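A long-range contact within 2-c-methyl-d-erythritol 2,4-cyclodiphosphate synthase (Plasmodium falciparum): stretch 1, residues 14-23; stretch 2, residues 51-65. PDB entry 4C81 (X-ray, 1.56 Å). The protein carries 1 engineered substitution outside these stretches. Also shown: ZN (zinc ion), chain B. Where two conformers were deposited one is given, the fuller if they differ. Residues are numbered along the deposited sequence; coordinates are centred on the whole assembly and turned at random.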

ATOM      1  N   TYR A  14      -3.827   7.439  -0.594  1.00 13.63           N
ATOM      2  CA  TYR A  14      -4.974   6.619  -0.940  1.00 14.75           C
ATOM      3  C   TYR A  14      -6.152   7.527  -1.254  1.00 14.22           C
ATOM      4  O   TYR A  14      -6.327   8.575  -0.630  1.00 17.53           O
ATOM      5  CB  TYR A  14      -5.325   5.691   0.217  1.00 14.44           C
ATOM      6  CG  TYR A  14      -6.681   5.041   0.072  1.00 14.28           C
ATOM      7  CD1 TYR A  14      -6.854   3.934  -0.739  1.00 13.78           C
ATOM      8  CD2 TYR A  14      -7.786   5.547   0.751  1.00 15.90           C
ATOM      9  CE1 TYR A  14      -8.098   3.334  -0.878  1.00 16.74           C
ATOM     10  CE2 TYR A  14      -9.032   4.953   0.628  1.00 16.32           C
ATOM     11  CZ  TYR A  14      -9.180   3.849  -0.190  1.00 20.61           C
ATOM     12  OH  TYR A  14     -10.415   3.267  -0.318  1.00 23.93           O
ATOM     13  N   ASP A  15      -6.956   7.133  -2.234  1.00 13.42           N
ATOM     14  CA  ASP A  15      -8.216   7.814  -2.484  1.00 13.49           C
ATOM     15  C   ASP A  15      -9.227   6.854  -3.091  1.00 15.57           C
ATOM     16  O   ASP A  15      -8.859   5.839  -3.701  1.00 16.04           O
ATOM     17  CB  ASP A  15      -8.010   9.023  -3.396  1.00 13.61           C
ATOM     18  CG  ASP A  15      -9.187   9.987  -3.375  1.00 19.65           C
ATOM     19  OD1 ASP A  15      -9.995   9.964  -2.413  1.00 18.55           O
ATOM     20  OD2 ASP A  15      -9.302  10.773  -4.336  1.00 24.62           O
ATOM     21  N   ILE A  16     -10.500   7.181  -2.890  1.00 15.18           N
ATOM     22  CA  ILE A  16     -11.621   6.424  -3.431  1.00 18.44           C
ATOM     23  C   ILE A  16     -12.736   7.407  -3.776  1.00 14.06           C
ATOM     24  O   ILE A  16     -12.993   8.352  -3.020  1.00 18.72           O
ATOM     25  CB  ILE A  16     -12.133   5.350  -2.419  1.00 19.92           C
ATOM     26  CG1 ILE A  16     -13.362   4.613  -2.971  1.00 17.69           C
ATOM     27  CG2 ILE A  16     -12.444   5.979  -1.059  1.00 16.66           C
ATOM     28  CD1 ILE A  16     -13.791   3.409  -2.141  1.00 20.81           C
ATOM     29  N   HIS A  17     -13.379   7.202  -4.927  1.00 14.34           N
ATOM     30  CA  HIS A  17     -14.578   7.957  -5.274  1.00 18.67           C
ATOM     31  C   HIS A  17     -15.644   7.059  -5.873  1.00 18.26           C
ATOM     32  O   HIS A  17     -15.333   6.062  -6.530  1.00 18.75           O
ATOM     33  CB  HIS A  17     -14.247   9.120  -6.215  1.00 16.73           C
ATOM     34  CG  HIS A  17     -13.577  10.266  -5.522  1.00 17.75           C
ATOM     35  ND1 HIS A  17     -14.236  11.078  -4.624  1.00 19.80           N
ATOM     36  CD2 HIS A  17     -12.300  10.713  -5.568  1.00 16.23           C
ATOM     37  CE1 HIS A  17     -13.395  11.988  -4.160  1.00 17.94           C
ATOM     38  NE2 HIS A  17     -12.215  11.787  -4.716  1.00 21.58           N
ATOM     39  N   LYS A  18     -16.898   7.423  -5.611  1.00 18.57           N
ATOM     40  CA  LYS A  18     -18.057   6.735  -6.164  1.00 18.93           C
ATOM     41  C   LYS A  18     -18.206   7.101  -7.632  1.00 19.47           C
ATOM     42  O   LYS A  18     -18.022   8.264  -8.013  1.00 20.35           O
ATOM     43  CB  LYS A  18     -19.332   7.131  -5.410  1.00 21.37           C
ATOM     44  CG  LYS A  18     -19.346   6.734  -3.940  1.00 21.12           C
ATOM     45  CD  LYS A  18     -20.563   7.306  -3.203  1.00 30.88           C
ATOM     46  CE  LYS A  18     -21.880   6.706  -3.684  1.00 51.11           C
ATOM     47  NZ  LYS A  18     -21.920   5.222  -3.546  1.00 57.41           N
ATOM     48  N   ILE A  19     -18.531   6.106  -8.448  1.00 19.24           N
ATOM     49  CA  ILE A  19     -18.729   6.320  -9.876  1.00 18.04           C
ATOM     50  C   ILE A  19     -20.014   5.674 -10.378  1.00 21.56           C
ATOM     51  O   ILE A  19     -20.594   4.801  -9.721  1.00 20.83           O
ATOM     52  CB  ILE A  19     -17.546   5.768 -10.710  1.00 18.36           C
ATOM     53  CG1 ILE A  19     -17.343   4.265 -10.464  1.00 19.12           C
ATOM     54  CG2 ILE A  19     -16.273   6.538 -10.403  1.00 23.19           C
ATOM     55  CD1 ILE A  19     -16.651   3.557 -11.602  1.00 19.91           C
ATOM     56  N   LYS A  20     -20.440   6.123 -11.556  1.00 28.94           N
ATOM     57  CA  LYS A  20     -21.550   5.526 -12.285  1.00 22.58           C
ATOM     58  C   LYS A  20     -21.124   5.383 -13.743  1.00 17.61           C
ATOM     59  O   LYS A  20     -20.868   6.381 -14.422  1.00 22.86           O
ATOM     60  CB  LYS A  20     -22.798   6.402 -12.165  1.00 25.09           C
ATOM     61  CG  LYS A  20     -24.012   5.883 -12.923  1.00 53.58           C
ATOM     62  CD  LYS A  20     -25.291   6.578 -12.479  1.00 47.46           C
ATOM     63  CE  LYS A  20     -25.801   6.031 -11.153  1.00 48.93           C
ATOM     64  NZ  LYS A  20     -27.059   6.690 -10.723  1.00 51.71           N
ATOM     65  N   VAL A  21     -21.012   4.142 -14.209  1.00 23.25           N
ATOM     66  CA  VAL A  21     -20.619   3.876 -15.588  1.00 23.72           C
ATOM     67  C   VAL A  21     -21.827   4.095 -16.490  1.00 27.71           C
ATOM     68  O   VAL A  21     -22.920   3.608 -16.196  1.00 27.65           O
ATOM     69  CB  VAL A  21     -20.081   2.441 -15.764  1.00 20.35           C
ATOM     70  CG1 VAL A  21     -19.744   2.172 -17.225  1.00 28.45           C
ATOM     71  CG2 VAL A  21     -18.847   2.221 -14.883  1.00 27.24           C
ATOM     72  N   LEU A  22     -21.626   4.838 -17.575  1.00 27.93           N
ATOM     73  CA  LEU A  22     -22.704   5.138 -18.516  1.00 30.37           C
ATOM     74  C   LEU A  22     -22.918   3.951 -19.448  1.00 27.57           C
ATOM     75  O   LEU A  22     -22.417   3.922 -20.577  1.00 34.64           O
ATOM     76  CB  LEU A  22     -22.391   6.409 -19.313  1.00 30.25           C
ATOM     77  CG  LEU A  22     -22.202   7.680 -18.479  1.00 25.31           C
ATOM     78  CD1 LEU A  22     -21.910   8.880 -19.373  1.00 29.74           C
ATOM     79  CD2 LEU A  22     -23.421   7.946 -17.602  1.00 26.12           C
ATOM     80  N   ASP A  23     -23.651   2.963 -18.947  1.00 29.46           N
ATOM     81  CA  ASP A  23     -23.990   1.763 -19.708  1.00 35.32           C
ATOM     82  C   ASP A  23     -25.430   1.892 -20.217  1.00 34.03           C
ATOM     83  O   ASP A  23     -25.938   3.007 -20.359  1.00 35.68           O
ATOM     84  CB  ASP A  23     -23.789   0.511 -18.834  1.00 33.26           C
ATOM     85  CG  ASP A  23     -24.707   0.476 -17.611  1.00 34.51           C
ATOM     86  OD1 ASP A  23     -25.572   1.365 -17.463  1.00 35.93           O
ATOM     87  OD2 ASP A  23     -24.556  -0.449 -16.786  1.00 40.41           O
ATOM     88  N   ILE A  51     -12.832  11.128 -18.688  1.00 23.38           N
ATOM     89  CA  ILE A  51     -13.338   9.792 -18.984  1.00 20.13           C
ATOM     90  C   ILE A  51     -14.818   9.941 -19.322  1.00 23.89           C
ATOM     91  O   ILE A  51     -15.667   9.997 -18.434  1.00 24.81           O
ATOM     92  CB  ILE A  51     -13.163   8.830 -17.782  1.00 22.43           C
ATOM     93  CG1 ILE A  51     -11.750   8.929 -17.194  1.00 22.02           C
ATOM     94  CG2 ILE A  51     -13.455   7.402 -18.205  1.00 21.14           C
ATOM     95  CD1 ILE A  51     -10.641   8.646 -18.175  1.00 21.63           C
ATOM     96  N   ASN A  52     -15.118  10.006 -20.616  1.00 27.99           N
ATOM     97  CA  ASN A  52     -16.438  10.443 -21.077  1.00 31.38           C
ATOM     98  C   ASN A  52     -17.584   9.461 -20.819  1.00 31.07           C
ATOM     99  O   ASN A  52     -18.746   9.862 -20.840  1.00 28.37           O
ATOM    100  CB  ASN A  52     -16.383  10.794 -22.570  1.00 31.36           C
ATOM    101  CG  ASN A  52     -15.382  11.901 -22.878  1.00 49.54           C
ATOM    102  OD1 ASN A  52     -15.057  12.723 -22.019  1.00 37.94           O
ATOM    103  ND2 ASN A  52     -14.886  11.922 -24.110  1.00 83.17           N
ATOM    104  N   ASN A  53     -17.260   8.193 -20.569  1.00 21.46           N
ATOM    105  CA  ASN A  53     -18.272   7.159 -20.324  1.00 30.53           C
ATOM    106  C   ASN A  53     -18.483   6.803 -18.844  1.00 24.43           C
ATOM    107  O   ASN A  53     -19.175   5.833 -18.532  1.00 24.29           O
ATOM    108  CB  ASN A  53     -17.958   5.893 -21.144  1.00 30.04           C
ATOM    109  CG  ASN A  53     -16.809   5.066 -20.569  1.00 35.06           C
ATOM    110  OD1 ASN A  53     -16.896   3.840 -20.503  1.00 40.72           O
ATOM    111  ND2 ASN A  53     -15.732   5.727 -20.163  1.00 26.08           N
ATOM    112  N   VAL A  54     -17.897   7.591 -17.944  1.00 24.25           N
ATOM    113  CA  VAL A  54     -18.044   7.372 -16.500  1.00 20.43           C
ATOM    114  C   VAL A  54     -18.347   8.684 -15.775  1.00 20.43           C
ATOM    115  O   VAL A  54     -17.690   9.700 -16.010  1.00 22.28           O
ATOM    116  CB  VAL A  54     -16.767   6.756 -15.882  1.00 20.21           C
ATOM    117  CG1 VAL A  54     -16.995   6.439 -14.409  1.00 22.00           C
ATOM    118  CG2 VAL A  54     -16.346   5.500 -16.642  1.00 22.42           C
ATOM    119  N   LEU A  55     -19.356   8.653 -14.908  1.00 23.54           N
ATOM    120  CA  LEU A  55     -19.679   9.782 -14.049  1.00 22.35           C
ATOM    121  C   LEU A  55     -19.079   9.535 -12.674  1.00 25.66           C
ATOM    122  O   LEU A  55     -18.971   8.388 -12.243  1.00 24.40           O
ATOM    123  CB  LEU A  55     -21.193   9.953 -13.917  1.00 29.69           C
ATOM    124  CG  LEU A  55     -21.960  10.316 -15.190  1.00 34.30           C
ATOM    125  CD1 LEU A  55     -23.445  10.412 -14.885  1.00 33.36           C
ATOM    126  CD2 LEU A  55     -21.449  11.619 -15.786  1.00 32.27           C
ATOM    127  N   VAL A  56     -18.691  10.611 -11.998  1.00 26.65           N
ATOM    128  CA  VAL A  56     -18.195  10.525 -10.630  1.00 24.30           C
ATOM    129  C   VAL A  56     -19.157  11.293  -9.723  1.00 36.67           C
ATOM    130  O   VAL A  56     -19.548  12.423 -10.033  1.00 32.49           O
ATOM    131  CB  VAL A  56     -16.742  11.052 -10.513  1.00 24.42           C
ATOM    132  CG1 VAL A  56     -16.682  12.565 -10.695  1.00 29.18           C
ATOM    133  CG2 VAL A  56     -16.126  10.634  -9.176  1.00 24.99           C
ATOM    134  N   LEU A  57     -19.566  10.657  -8.628  1.00 33.55           N
ATOM    135  CA  LEU A  57     -20.502  11.256  -7.680  1.00 28.86           C
ATOM    136  C   LEU A  57     -19.709  11.827  -6.510  1.00 31.41           C
ATOM    137  O   LEU A  57     -19.504  11.152  -5.498  1.00 33.88           O
ATOM    138  CB  LEU A  57     -21.527  10.220  -7.203  1.00 30.38           C
ATOM    139  CG  LEU A  57     -22.295   9.472  -8.300  1.00 63.42           C
ATOM    140  CD1 LEU A  57     -23.242   8.453  -7.686  1.00 60.05           C
ATOM    141  CD2 LEU A  57     -23.056  10.432  -9.206  1.00 58.58           C
ATOM    142  N   SER A  58     -19.251  13.067  -6.677  1.00 32.03           N
ATOM    143  CA  SER A  58     -18.413  13.738  -5.683  0.60 27.20           C
ATOM    144  C   SER A  58     -18.593  15.251  -5.754  1.00 49.18           C
ATOM    145  O   SER A  58     -18.999  15.787  -6.787  1.00 40.51           O
ATOM    146  CB  SER A  58     -16.938  13.406  -5.922  0.60 31.95           C
ATOM    147  OG  SER A  58     -16.738  12.019  -6.134  0.60 37.87           O
ATOM    148  N   HIS A  59     -18.279  15.934  -4.655  1.00 42.06           N
ATOM    149  CA  HIS A  59     -18.255  17.397  -4.637  1.00 52.27           C
ATOM    150  C   HIS A  59     -17.033  17.895  -5.412  1.00 53.26           C
ATOM    151  O   HIS A  59     -17.067  18.968  -6.018  1.00 53.51           O
ATOM    152  CB  HIS A  59     -18.218  17.932  -3.202  1.00 63.15           C
ATOM    153  CG  HIS A  59     -19.480  17.689  -2.432  1.00103.99           C
ATOM    154  ND1 HIS A  59     -20.710  18.139  -2.861  1.00105.28           N
ATOM    155  CD2 HIS A  59     -19.698  17.060  -1.254  1.00116.87           C
ATOM    156  CE1 HIS A  59     -21.635  17.787  -1.984  1.00101.79           C
ATOM    157  NE2 HIS A  59     -21.047  17.131  -1.000  1.00 74.27           N
ATOM    158  N   SER A  60     -15.961  17.105  -5.381  1.00 43.00           N
ATOM    159  CA  SER A  60     -14.740  17.388  -6.134  1.00 45.34           C
ATOM    160  C   SER A  60     -14.821  16.776  -7.537  1.00 28.55           C
ATOM    161  O   SER A  60     -15.839  16.183  -7.904  1.00 43.56           O
ATOM    162  CB  SER A  60     -13.529  16.822  -5.386  1.00 42.37           C
ATOM    163  OG  SER A  60     -13.525  15.404  -5.421  1.00 36.79           O
ATOM    164  N   ASP A  61     -13.741  16.913  -8.306  1.00 28.21           N
ATOM    165  CA  ASP A  61     -13.663  16.349  -9.662  1.00 36.67           C
ATOM    166  C   ASP A  61     -13.487  14.821  -9.695  1.00 25.54           C
ATOM    167  O   ASP A  61     -13.559  14.209 -10.762  1.00 30.61           O
ATOM    168  CB  ASP A  61     -12.543  17.026 -10.468  1.00 30.70           C
ATOM    169  CG  ASP A  61     -11.152  16.777  -9.893  1.00 47.56           C
ATOM    170  OD1 ASP A  61     -11.022  16.049  -8.889  1.00 30.78           O
ATOM    171  OD2 ASP A  61     -10.181  17.323 -10.455  1.00 30.80           O
ATOM    172  N   GLY A  62     -13.237  14.220  -8.534  1.00 27.48           N
ATOM    173  CA  GLY A  62     -13.175  12.767  -8.402  1.00 33.28           C
ATOM    174  C   GLY A  62     -11.880  12.136  -8.886  1.00 30.32           C
ATOM    175  O   GLY A  62     -11.813  10.917  -9.057  1.00 23.58           O
ATOM    176  N   ASP A  63     -10.847  12.954  -9.085  1.00 23.69           N
ATOM    177  CA  ASP A  63      -9.589  12.484  -9.665  1.00 16.21           C
ATOM    178  C   ASP A  63      -8.733  11.764  -8.620  1.00 16.28           C
ATOM    179  O   ASP A  63      -7.848  12.360  -7.999  1.00 18.15           O
ATOM    180  CB  ASP A  63      -8.820  13.654 -10.299  1.00 18.08           C
ATOM    181  CG  ASP A  63      -7.701  13.195 -11.223  1.00 25.23           C
ATOM    182  OD1 ASP A  63      -7.082  12.139 -10.962  1.00 23.74           O
ATOM    183  OD2 ASP A  63      -7.428  13.895 -12.221  1.00 25.90           O
ATOM    184  N   ILE A  64      -9.004  10.474  -8.441  1.00 16.49           N
ATOM    185  CA  ILE A  64      -8.303   9.665  -7.439  1.00 17.97           C
ATOM    186  C   ILE A  64      -6.782   9.667  -7.620  1.00 21.14           C
ATOM    187  O   ILE A  64      -6.042   9.553  -6.642  1.00 19.28           O
ATOM    188  CB  ILE A  64      -8.827   8.193  -7.383  1.00 16.48           C
ATOM    189  CG1 ILE A  64      -8.781   7.532  -8.767  1.00 16.34           C
ATOM    190  CG2 ILE A  64     -10.239   8.144  -6.790  1.00 17.63           C
ATOM    191  CD1 ILE A  64      -9.114   6.048  -8.757  1.00 17.66           C
ATOM    192  N   ILE A  65      -6.316   9.790  -8.861  1.00 18.26           N
ATOM    193  CA  ILE A  65      -4.878   9.785  -9.133  1.00 13.15           C
ATOM    194  C   ILE A  65      -4.221  11.065  -8.609  1.00 16.52           C
ATOM    195  O   ILE A  65      -3.272  11.011  -7.817  1.00 16.66           O
ATOM    196  CB  ILE A  65      -4.579   9.586 -10.637  1.00 15.20           C
ATOM    197  CG1 ILE A  65      -5.007   8.182 -11.081  1.00 22.26           C
ATOM    198  CG2 ILE A  65      -3.109   9.794 -10.930  1.00 22.04           C
ATOM    199  CD1 ILE A  65      -4.745   7.899 -12.550  1.00 18.35           C
TER
HETATM  200 ZN    ZN B1240     -10.394  12.443  -4.050  1.00 19.88          ZN
HETATM  201  O   HOH W   1     -10.113  13.136  -2.390  1.00 28.90           O

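This contact is an antiparallel strand pairing that gives way, at one end, to a zinc site whose histidine is packed against the loop following the second strand.

The pairing rests on main-chain hydrogen bonds. Lys 20 and Leu 55 face each other as a hydrogen-bonded pair: Lys 20 N donates to Leu 55 O at 2.8 Å, and Leu 55 N returns the bond to Lys 20 O, also at 2.8 Å. Both are nearly straight, as expected where two extended backbones lie in register. Beyond Val 21 the ladder is prolonged by Leu 22 N, which donates to Asn 53 O at 2.8 Å, even though the chain is turning a corner at Asn 52 and Asn 53. Toward the other end, Leu 57 N donates to Lys 18 O at 2.9 Å. Between these bonded positions sit the non-hydrogen-bonded pairs Ile 19 with Val 56 and Val 21 with Val 54, where the backbones come closer, with CA atoms 4.3 Å apart for Ile 19 and Val 56. Here a CA hydrogen can approach a carbonyl, and Ile 19 CA lies 3.2 Å from Leu 55 O.

Alternation sorts the side chains. Ile 19, Val 21, Val 54 and Val 56 share one face; these beta-branched residues suit extended backbone and present compact apolar surface. Ile 19 CB packs 3.8 Å from Val 54 CG1, a diagonal contact, while Ile 19 CG2 and Val 56 CG2 are 4.3 Å apart. The other face carries Lys 18, Lys 20, Leu 55 and Leu 57. Each lysine sets its aliphatic base beside a leucine, with Lys 20 CB 4.3 Å from Leu 55 CB, and its end leads away, which suits a charged amine. At the edge of the contact, Leu 22 CD2 meets Leu 55 CD1 at 3.7 Å, giving the exposed leucine some apolar cover.

At the metal end, Asp 15 and His 17, two apart on an extended strand, fall on the same side of it, so that both can reach one ion. Asp 15 OD2 and His 17 NE2 each bind zinc at 2.0 Å; water 1 and one atom from elsewhere in the structure are its other ligands. The 3.1 Å between Asp 15 OD2 and His 17 NE2 reflects this shared metal and is not a hydrogen bond.

The imidazole is held on several sides. Gly 62 CA lies over one face, 3.8 Å from the ring centroid, as a CH-pi contact. Glycine fits doubly: its phi is positive, and an ideal CB would come within 2.3 Å of Val 56 CG2. Ile 64 CG2 approaches the ring edge, 3.5 Å from His 17 CD2, while Ser 58 OG stands 3.1 Å from His 17 ND1. Asp 63 occupies the N-cap position of the helix that begins at Ile 64, whose CA is 3.4 Å from Asp 15 OD2, so the helix start packs beside the zinc ligands.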